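Local coordinates for protein aminotransferase class I and II (Streptococcus suis 89/1591, PDB 3P6K) that probably catalyses pyridoxal-phosphate-dependent transfer of amino groups between amino acids and keto acids, as a class I and II aminotransferase, at residues I280-L285 with P303-T308; T308-I313 with D343-L348; I313-P318 with Q366-F371. All coordinates share one frame; numbering follows the deposited sequence.

Interaction 1 (I280-L285 with P303-T308); sequences ILEENL and PAVVST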
loop_
_atom_site.group_PDB
_atom_site.type_symbol
_atom_site.label_atom_id
_atom_site.label_comp_id
_atom_site.label_asym_id
_atom_site.label_seq_id
_atom_site.Cartn_x
_atom_site.Cartn_y
_atom_site.Cartn_z
ATOM N N ILE B 280 17.166 -22.344 -9.896
ATOM C CA ILE B 280 15.996 -22.890 -9.162
ATOM C C ILE B 280 14.854 -23.214 -10.129
ATOM O O ILE B 280 14.339 -24.316 -10.173
ATOM C CB ILE B 280 15.475 -21.885 -8.121
ATOM C CG1 ILE B 280 16.459 -21.737 -6.966
ATOM C CG2 ILE B 280 14.089 -22.314 -7.584
ATOM C CD1 ILE B 280 16.098 -20.569 -6.025
ATOM N N LEU B 281 14.508 -22.230 -10.936
ATOM C CA LEU B 281 13.418 -22.345 -11.911
ATOM C C LEU B 281 13.678 -23.413 -12.993
ATOM O O LEU B 281 12.816 -24.216 -13.296
ATOM C CB LEU B 281 13.196 -20.977 -12.530
ATOM C CG LEU B 281 11.792 -20.544 -12.868
ATOM C CD1 LEU B 281 11.667 -19.016 -12.605
ATOM C CD2 LEU B 281 11.472 -20.960 -14.282
ATOM N N GLU B 282 14.868 -23.419 -13.568
ATOM C CA GLU B 282 15.220 -24.435 -14.588
ATOM C C GLU B 282 15.226 -25.849 -14.006
ATOM O O GLU B 282 14.626 -26.757 -14.603
ATOM C CB GLU B 282 16.561 -24.106 -15.252
ATOM C CG GLU B 282 16.475 -22.896 -16.188
ATOM C CD GLU B 282 17.796 -22.571 -16.872
ATOM O OE1 GLU B 282 18.859 -23.047 -16.402
ATOM O OE2 GLU B 282 17.771 -21.825 -17.870
ATOM N N GLU B 283 15.898 -26.020 -12.853
ATOM C CA GLU B 283 15.930 -27.313 -12.152
ATOM C C GLU B 283 14.494 -27.753 -11.799
ATOM O O GLU B 283 14.125 -28.881 -12.103
ATOM C CB GLU B 283 16.828 -27.320 -10.886
ATOM C CG GLU B 283 18.384 -27.433 -11.124
ATOM C CD GLU B 283 19.183 -28.031 -9.905
ATOM O OE1 GLU B 283 18.651 -28.158 -8.767
ATOM O OE2 GLU B 283 20.379 -28.385 -10.090
ATOM N N ASN B 284 13.693 -26.853 -11.209
ATOM C CA ASN B 284 12.290 -27.160 -10.856
ATOM C C ASN B 284 11.378 -27.369 -12.061
ATOM O O ASN B 284 10.523 -28.265 -12.028
ATOM C CB ASN B 284 11.673 -26.135 -9.869
ATOM C CG ASN B 284 12.271 -26.215 -8.505
ATOM O OD1 ASN B 284 13.289 -26.900 -8.279
ATOM N ND2 ASN B 284 11.660 -25.500 -7.563
ATOM N N LEU B 285 11.564 -26.597 -13.132
ATOM C CA LEU B 285 10.769 -26.809 -14.372
ATOM C C LEU B 285 11.117 -28.164 -15.020
ATOM O O LEU B 285 10.227 -28.859 -15.548
ATOM C CB LEU B 285 10.908 -25.652 -15.374
ATOM C CG LEU B 285 10.064 -25.687 -16.665
ATOM C CD1 LEU B 285 8.611 -26.000 -16.401
ATOM C CD2 LEU B 285 10.152 -24.377 -17.433
ATOM N N PRO B 303 4.909 -23.265 -19.389
ATOM C CA PRO B 303 5.124 -21.809 -19.304
ATOM C C PRO B 303 6.479 -21.368 -19.931
ATOM O O PRO B 303 7.391 -22.207 -20.087
ATOM C CB PRO B 303 5.088 -21.562 -17.792
ATOM C CG PRO B 303 5.546 -22.813 -17.204
ATOM C CD PRO B 303 5.083 -23.905 -18.076
ATOM N N ALA B 304 6.627 -20.077 -20.258
ATOM C CA ALA B 304 7.856 -19.557 -20.908
ATOM C C ALA B 304 8.960 -19.364 -19.873
ATOM O O ALA B 304 9.451 -18.252 -19.696
ATOM C CB ALA B 304 7.547 -18.222 -21.647
ATOM N N VAL B 305 9.361 -20.449 -19.200
ATOM C CA VAL B 305 10.335 -20.430 -18.077
ATOM C C VAL B 305 10.049 -19.284 -17.091
ATOM O O VAL B 305 10.879 -18.402 -16.795
ATOM C CB VAL B 305 11.821 -20.462 -18.551
ATOM C CG1 VAL B 305 12.738 -20.906 -17.394
ATOM C CG2 VAL B 305 11.976 -21.413 -19.695
ATOM N N VAL B 306 8.829 -19.374 -16.586
ATOM C CA VAL B 306 8.225 -18.482 -15.616
ATOM C C VAL B 306 7.751 -19.414 -14.495
ATOM O O VAL B 306 7.332 -20.535 -14.775
ATOM C CB VAL B 306 7.046 -17.740 -16.379
ATOM C CG1 VAL B 306 6.076 -17.105 -15.504
ATOM C CG2 VAL B 306 7.657 -16.717 -17.369
ATOM N N SER B 307 7.755 -18.946 -13.254
ATOM C CA SER B 307 7.470 -19.812 -12.112
ATOM C C SER B 307 5.981 -20.152 -11.853
ATOM O O SER B 307 5.696 -20.725 -10.832
ATOM C CB SER B 307 8.087 -19.215 -10.841
ATOM O OG SER B 307 7.293 -18.168 -10.320
ATOM N N THR B 308 5.050 -19.767 -12.739
ATOM C CA THR B 308 3.628 -20.107 -12.566
ATOM C C THR B 308 3.259 -20.976 -13.757
ATOM O O THR B 308 3.875 -20.867 -14.834
ATOM C CB THR B 308 2.692 -18.858 -12.357
ATOM O OG1 THR B 308 1.344 -19.295 -12.079
ATOM C CG2 THR B 308 2.705 -17.933 -13.560
#
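Leu281 and Leu285, one turn apart on helix 270-294, pack against Val305 in the loop between strands 298-300 and 308-313: a helix-to-loop contact in the region that corresponds to the smaller, C-terminal domain of fold-type I aminotransferases. The side chains meet through carbon atoms alone, partly against loop backbone. Leu281 parts its methyls: CD2 reaches Val305 CG1 at 3.4 Å, closer than carbon pairs usually lie, while CD1 faces Ser307, whose CB is 4.0 Å from it. The Leu281 torsions (chi1 -144°, chi2 144°) lie well off staggered values, which leaves the exact placing of these methyls somewhat doubtful. Leu285 swings its CG opposite its own backbone N (chi1 -176°) and meets Val305 at about a right angle, with CD2 4.0 Å from Val305 CA and 4.2 Å from Val305 CG2. The two valine methyls are thus divided between the two leucines, CG1 to Leu281 and CG2 to Leu285. Glu282 adds only its aliphatic CG at the margin; its carboxylate turns to Arg278 on the same helix in a salt bridge.

Polar bonding stays within each partner. Leu285 N bonds Leu281 O within the helix, and the loop is folded by an inverse gamma turn centred on Ala304, with a weak Val305 N to Pro303 O bond. Backbone bonds from Val305 to Phe199 and from Ser307 to Phe350 tie the loop to its surroundings. A looser touch brings Leu285 CD1 to the proline ring, 4.4 Å from Pro303 CD.

Interaction 2 (T308-I313 with D343-L348); sequences TSFVKI and DGYVRL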
loop_
_atom_site.group_PDB
_atom_site.type_symbol
_atom_site.label_atom_id
_atom_site.label_comp_id
_atom_site.label_asym_id
_atom_site.label_seq_id
_atom_site.Cartn_x
_atom_site.Cartn_y
_atom_site.Cartn_z
ATOM N N THR B 308 5.050 -19.767 -12.739
ATOM C CA THR B 308 3.628 -20.107 -12.566
ATOM C C THR B 308 3.259 -20.976 -13.757
ATOM O O THR B 308 3.875 -20.867 -14.834
ATOM C CB THR B 308 2.692 -18.858 -12.357
ATOM O OG1 THR B 308 1.344 -19.295 -12.079
ATOM C CG2 THR B 308 2.705 -17.933 -13.560
ATOM N N SER B 309 2.358 -21.931 -13.512
ATOM C CA SER B 309 1.852 -22.841 -14.543
ATOM C C SER B 309 0.419 -23.083 -14.250
ATOM O O SER B 309 -0.036 -22.865 -13.105
ATOM C CB SER B 309 2.598 -24.173 -14.600
ATOM O OG SER B 309 2.407 -24.981 -13.450
ATOM N N PHE B 310 -0.292 -23.493 -15.283
ATOM C CA PHE B 310 -1.710 -23.759 -15.206
ATOM C C PHE B 310 -1.822 -25.134 -15.871
ATOM O O PHE B 310 -1.681 -25.233 -17.094
ATOM C CB PHE B 310 -2.463 -22.622 -15.884
ATOM C CG PHE B 310 -3.908 -22.449 -15.447
ATOM C CD1 PHE B 310 -4.271 -22.399 -14.080
ATOM C CD2 PHE B 310 -4.884 -22.186 -16.391
ATOM C CE1 PHE B 310 -5.579 -22.166 -13.699
ATOM C CE2 PHE B 310 -6.216 -21.959 -16.022
ATOM C CZ PHE B 310 -6.556 -21.948 -14.662
ATOM N N VAL B 311 -2.021 -26.169 -15.038
ATOM C CA VAL B 311 -1.965 -27.573 -15.423
ATOM C C VAL B 311 -3.366 -28.171 -15.555
ATOM O O VAL B 311 -4.150 -28.050 -14.634
ATOM C CB VAL B 311 -1.145 -28.361 -14.348
ATOM C CG1 VAL B 311 -1.095 -29.844 -14.661
ATOM C CG2 VAL B 311 0.302 -27.750 -14.198
ATOM N N LYS B 312 -3.642 -28.833 -16.677
ATOM C CA LYS B 312 -4.953 -29.461 -16.955
ATOM C C LYS B 312 -4.987 -30.840 -16.302
ATOM O O LYS B 312 -4.074 -31.641 -16.509
ATOM C CB LYS B 312 -5.184 -29.606 -18.463
ATOM C CG LYS B 312 -6.592 -30.129 -18.852
ATOM C CD LYS B 312 -6.933 -30.031 -20.385
ATOM C CE LYS B 312 -5.791 -30.541 -21.317
ATOM N NZ LYS B 312 -6.143 -30.535 -22.815
ATOM N N ILE B 313 -6.031 -31.112 -15.531
ATOM C CA ILE B 313 -6.188 -32.400 -14.831
ATOM C C ILE B 313 -7.394 -33.098 -15.449
ATOM O O ILE B 313 -8.523 -32.621 -15.299
ATOM C CB ILE B 313 -6.308 -32.210 -13.300
ATOM C CG1 ILE B 313 -5.110 -31.394 -12.771
ATOM C CG2 ILE B 313 -6.437 -33.594 -12.573
ATOM C CD1 ILE B 313 -4.935 -31.417 -11.248
ATOM N N ASP B 343 -12.255 -23.889 -14.945
ATOM C CA ASP B 343 -12.304 -25.149 -14.193
ATOM C C ASP B 343 -11.664 -26.251 -15.052
ATOM O O ASP B 343 -11.547 -26.112 -16.249
ATOM C CB ASP B 343 -13.723 -25.479 -13.740
ATOM C CG ASP B 343 -13.754 -26.359 -12.479
ATOM O OD1 ASP B 343 -12.778 -27.107 -12.210
ATOM O OD2 ASP B 343 -14.768 -26.286 -11.757
ATOM N N GLY B 344 -11.204 -27.318 -14.428
ATOM C CA GLY B 344 -10.431 -28.346 -15.127
ATOM C C GLY B 344 -8.936 -28.137 -15.105
ATOM O O GLY B 344 -8.197 -29.037 -15.547
ATOM N N TYR B 345 -8.489 -26.981 -14.571
ATOM C CA TYR B 345 -7.076 -26.641 -14.430
ATOM C C TYR B 345 -6.787 -26.274 -12.973
ATOM O O TYR B 345 -7.701 -26.045 -12.159
ATOM C CB TYR B 345 -6.713 -25.422 -15.314
ATOM C CG TYR B 345 -7.019 -25.576 -16.788
ATOM C CD1 TYR B 345 -8.283 -25.289 -17.303
ATOM C CD2 TYR B 345 -6.025 -26.011 -17.682
ATOM C CE1 TYR B 345 -8.557 -25.433 -18.698
ATOM C CE2 TYR B 345 -6.280 -26.164 -19.042
ATOM C CZ TYR B 345 -7.545 -25.882 -19.554
ATOM O OH TYR B 345 -7.768 -26.047 -20.915
ATOM N N VAL B 346 -5.510 -26.253 -12.638
ATOM C CA VAL B 346 -5.056 -25.799 -11.333
ATOM C C VAL B 346 -3.794 -24.968 -11.547
ATOM O O VAL B 346 -3.021 -25.270 -12.464
ATOM C CB VAL B 346 -4.718 -26.967 -10.388
ATOM C CG1 VAL B 346 -5.952 -27.768 -10.087
ATOM C CG2 VAL B 346 -3.613 -27.857 -10.934
ATOM N N ARG B 347 -3.617 -23.920 -10.747
ATOM C CA ARG B 347 -2.396 -23.110 -10.781
ATOM C C ARG B 347 -1.422 -23.844 -9.897
ATOM O O ARG B 347 -1.736 -24.109 -8.714
ATOM C CB ARG B 347 -2.585 -21.681 -10.259
ATOM C CG ARG B 347 -1.317 -20.824 -10.491
ATOM C CD ARG B 347 -1.487 -19.401 -10.051
ATOM N NE ARG B 347 -1.349 -19.210 -8.614
ATOM C CZ ARG B 347 -1.626 -18.079 -7.970
ATOM N NH1 ARG B 347 -2.095 -17.003 -8.609
ATOM N NH2 ARG B 347 -1.459 -18.023 -6.649
ATOM N N LEU B 348 -0.264 -24.171 -10.459
ATOM C CA LEU B 348 0.795 -24.863 -9.762
ATOM C C LEU B 348 2.018 -23.966 -9.891
ATOM O O LEU B 348 2.494 -23.735 -11.007
ATOM C CB LEU B 348 1.003 -26.237 -10.387
ATOM C CG LEU B 348 1.867 -27.296 -9.700
ATOM C CD1 LEU B 348 1.546 -28.682 -10.271
ATOM C CD2 LEU B 348 3.384 -26.983 -9.796
#
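Tyr345 lies against both Phe310 and Lys312 of the neighbouring antiparallel strand. Its CB sits above the centre of the Phe310 ring, a CH-pi contact 3.6 Å from the centroid, and its CG continues over Phe310 CE2 at 3.8 Å. The two rings, 12° from parallel, are slid so far apart that they barely overlap. Farther out, Tyr345 CD2 approaches Lys312 CA, and CE2 is 3.7 Å from Lys312 CB; OH ends beside Lys312 CD at 4.1 Å, the two chains running side by side. Trp140 meets both aromatic rings edge-to-face.

On the other face, Val346 CG2 packs 3.8 Å from Ile313 CD1, and Val311 CG2 touches Leu348 CB. Between the faces, Val311 and Val346 form a hydrogen-bonded pair; Val311 N approaches Val346 O nearly along the C=O axis at 2.9 Å. Ile313 N reaches Gly344 O almost straight, at 170°. Ser309 OG turns back over its own backbone (chi1 67°) to give Leu348 O a 2.7 Å bond.

Arg347, on the Phe310 side, passes its CG and CD beside Thr308 OG1; its NH1 hydrogen-bonds Asn165 OD1 and its NE the Ala25 carbonyl. These strands are the central pair of the four-stranded antiparallel sheet of the C-terminal domain, and an arginine here, next to an asparagine, is consistent with the substrate-carboxylate site of class I and II aminotransferases.

Interaction 3 (I313-P318 with Q366-F371); sequences IAVDMP and QFLRRF. With SO4 (sulfate ion), chain H.
Val315 and Phe371 form the middle of an apolar contact at the periphery of the fold, where the loop from strand 308-313 to helix 319-330 meets the last residues of helix 354-368 and those just after it. The valine lies over a ring face: Val315 CG1 is 3.6 Å from the Phe371 centroid, a CH-pi contact, and Val315 CG2 rests 3.5 Å from Phe371 CG. With CG anti to the carbonyl carbon (chi1 -58°) the Phe371 ring is placed against the loop. Selenomethionine Met317 comes to the ring edge instead. Its chain is straight as far as SE and bends at chi3 (-82°), placing CE near the ring plane, 3.6 Å from Phe371 CE1; with SE 5.0 Å from the centroid, this is a Met-aromatic contact. Deeper in, Leu368 CD2 touches the last strand residue and the loop valine, 3.7 Å from Ile313 CG2 and 4.0 Å from Val315 CG2.

On Arg370 a sulfate, probably from the crystallisation liquor, accepts a hydrogen bond at O2 from NH1 (2.6 Å, 134° at the hydrogen). Phe367 CE1 covers one face of that guanidinium, and His330 also bonds the ion. Inverse gamma turns at Ala314 and Asp316 bend the loop. Helix 319-330 flanks both partners, its Phe322 touching Ile313 and Leu368 and meeting the Phe367 ring edge-to-face, and Gln325 touching Met317.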
loop_
_atom_site.group_PDB
_atom_site.type_symbol
_atom_site.label_atom_id
_atom_site.label_comp_id
_atom_site.label_asym_id
_atom_site.label_seq_id
_atom_site.Cartn_x
_atom_site.Cartn_y
_atom_site.Cartn_z
ATOM N N ILE B 313 -6.031 -31.112 -15.531
ATOM C CA ILE B 313 -6.188 -32.400 -14.831
ATOM C C ILE B 313 -7.394 -33.098 -15.449
ATOM O O ILE B 313 -8.523 -32.621 -15.299
ATOM C CB ILE B 313 -6.308 -32.210 -13.300
ATOM C CG1 ILE B 313 -5.110 -31.394 -12.771
ATOM C CG2 ILE B 313 -6.437 -33.594 -12.573
ATOM C CD1 ILE B 313 -4.935 -31.417 -11.248
ATOM N N ALA B 314 -7.137 -34.221 -16.138
ATOM C CA ALA B 314 -8.154 -34.989 -16.893
ATOM C C ALA B 314 -8.914 -35.954 -15.981
ATOM O O ALA B 314 -8.798 -37.203 -16.084
ATOM C CB ALA B 314 -7.501 -35.731 -18.059
ATOM N N VAL B 315 -9.675 -35.329 -15.075
ATOM C CA VAL B 315 -10.490 -35.966 -14.072
ATOM C C VAL B 315 -11.855 -35.291 -14.073
ATOM O O VAL B 315 -11.947 -34.059 -14.026
ATOM C CB VAL B 315 -9.864 -35.822 -12.633
ATOM C CG1 VAL B 315 -10.923 -35.981 -11.539
ATOM C CG2 VAL B 315 -8.720 -36.823 -12.443
ATOM N N ASP B 316 -12.897 -36.124 -14.033
ATOM C CA ASP B 316 -14.272 -35.670 -14.031
ATOM C C ASP B 316 -14.681 -35.345 -12.588
ATOM O O ASP B 316 -15.356 -36.132 -11.928
ATOM C CB ASP B 316 -15.192 -36.738 -14.657
ATOM C CG ASP B 316 -16.641 -36.254 -14.823
ATOM O OD1 ASP B 316 -16.857 -35.010 -14.771
ATOM O OD2 ASP B 316 -17.544 -37.105 -15.053
HETATM N N MSE B 317 -14.221 -34.191 -12.122
HETATM C CA MSE B 317 -14.510 -33.651 -10.790
HETATM C C MSE B 317 -14.193 -32.151 -10.791
HETATM O O MSE B 317 -13.197 -31.762 -11.400
HETATM C CB MSE B 317 -13.642 -34.316 -9.721
HETATM C CG MSE B 317 -13.893 -33.805 -8.336
HETATM SE SE MSE B 317 -12.791 -34.667 -7.067
HETATM C CE MSE B 317 -13.711 -36.334 -6.714
ATOM N N PRO B 318 -15.032 -31.316 -10.136
ATOM C CA PRO B 318 -14.739 -29.897 -10.039
ATOM C C PRO B 318 -13.385 -29.682 -9.305
ATOM O O PRO B 318 -13.120 -30.329 -8.283
ATOM C CB PRO B 318 -15.900 -29.330 -9.200
ATOM C CG PRO B 318 -16.975 -30.306 -9.299
ATOM C CD PRO B 318 -16.364 -31.644 -9.576
ATOM N N GLN B 366 -0.042 -39.892 -6.201
ATOM C CA GLN B 366 -0.759 -40.871 -5.383
ATOM C C GLN B 366 -2.251 -40.597 -5.400
ATOM O O GLN B 366 -3.025 -41.494 -5.661
ATOM C CB GLN B 366 -0.307 -40.865 -3.927
ATOM C CG GLN B 366 0.963 -41.647 -3.648
ATOM C CD GLN B 366 1.249 -41.715 -2.149
ATOM O OE1 GLN B 366 2.255 -41.167 -1.685
ATOM N NE2 GLN B 366 0.328 -42.318 -1.379
ATOM N N PHE B 367 -2.611 -39.346 -5.134
ATOM C CA PHE B 367 -3.995 -38.894 -5.112
ATOM C C PHE B 367 -4.710 -39.131 -6.443
ATOM O O PHE B 367 -5.861 -39.573 -6.445
ATOM C CB PHE B 367 -4.070 -37.420 -4.751
ATOM C CG PHE B 367 -5.456 -36.919 -4.535
ATOM C CD1 PHE B 367 -6.171 -37.306 -3.406
ATOM C CD2 PHE B 367 -6.054 -36.050 -5.437
ATOM C CE1 PHE B 367 -7.460 -36.840 -3.180
ATOM C CE2 PHE B 367 -7.350 -35.558 -5.206
ATOM C CZ PHE B 367 -8.049 -35.959 -4.078
ATOM N N LEU B 368 -4.020 -38.837 -7.550
ATOM C CA LEU B 368 -4.562 -39.064 -8.898
ATOM C C LEU B 368 -4.898 -40.544 -9.204
ATOM O O LEU B 368 -5.724 -40.784 -10.053
ATOM C CB LEU B 368 -3.661 -38.476 -10.005
ATOM C CG LEU B 368 -3.722 -36.944 -10.152
ATOM C CD1 LEU B 368 -2.529 -36.415 -10.936
ATOM C CD2 LEU B 368 -5.054 -36.489 -10.767
ATOM N N ARG B 369 -4.274 -41.500 -8.503
ATOM C CA ARG B 369 -4.563 -42.940 -8.647
ATOM C C ARG B 369 -6.031 -43.264 -8.280
ATOM O O ARG B 369 -6.578 -44.221 -8.795
ATOM C CB ARG B 369 -3.625 -43.840 -7.811
ATOM C CG ARG B 369 -2.095 -43.668 -7.960
ATOM C CD ARG B 369 -1.462 -44.176 -9.259
ATOM N NE ARG B 369 -1.974 -43.579 -10.516
ATOM C CZ ARG B 369 -1.563 -42.446 -11.115
ATOM N NH1 ARG B 369 -0.600 -41.662 -10.596
ATOM N NH2 ARG B 369 -2.158 -42.068 -12.261
ATOM N N ARG B 370 -6.661 -42.463 -7.410
ATOM C CA ARG B 370 -8.095 -42.608 -7.078
ATOM C C ARG B 370 -9.050 -42.464 -8.280
ATOM O O ARG B 370 -10.206 -42.860 -8.176
ATOM C CB ARG B 370 -8.522 -41.574 -6.034
ATOM C CG ARG B 370 -7.893 -41.771 -4.660
ATOM C CD ARG B 370 -7.793 -40.470 -3.883
ATOM N NE ARG B 370 -9.005 -40.037 -3.187
ATOM C CZ ARG B 370 -9.132 -39.785 -1.875
ATOM N NH1 ARG B 370 -8.125 -39.895 -0.993
ATOM N NH2 ARG B 370 -10.320 -39.386 -1.421
ATOM N N PHE B 371 -8.570 -41.864 -9.375
ATOM C CA PHE B 371 -9.339 -41.610 -10.598
ATOM C C PHE B 371 -9.035 -42.555 -11.750
ATOM O O PHE B 371 -9.568 -42.348 -12.831
ATOM C CB PHE B 371 -9.126 -40.151 -11.034
ATOM C CG PHE B 371 -9.519 -39.178 -9.983
ATOM C CD1 PHE B 371 -10.851 -38.814 -9.832
ATOM C CD2 PHE B 371 -8.584 -38.687 -9.082
ATOM C CE1 PHE B 371 -11.244 -37.934 -8.810
ATOM C CE2 PHE B 371 -8.968 -37.808 -8.058
ATOM C CZ PHE B 371 -10.294 -37.427 -7.924
HETATM S S SO4 H . -4.766 -41.182 -1.233
HETATM O O1 SO4 H . -3.800 -40.575 -2.142
HETATM O O2 SO4 H . -5.585 -40.178 -0.563
HETATM O O3 SO4 H . -5.611 -42.134 -1.953
HETATM O O4 SO4 H . -4.058 -41.918 -0.205
#

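Strand 308-313 runs through the contacts: interaction 1 closes and interaction 2 opens at Thr308, whereas interactions 2 and 3 share Ile313 and interleave along the chain. Centres lie about 15 Å apart for interactions 1 and 2, and about 13 Å for 2 and 3. At the first junction Pro303 CG packs 4.2 Å from Ser309 CB; at the second Asp343 OD1 is 3.9 Å from Pro318 C. Interactions 1 and 3 do not touch, their nearest atoms being about 13 Å apart. An unidentified ligand about 5 Å from the side chain of Arg347 in interaction 2 is probably from the crystallisation liquor, though it may mark the substrate pocket; the sulfate belongs to interaction 3 at the periphery.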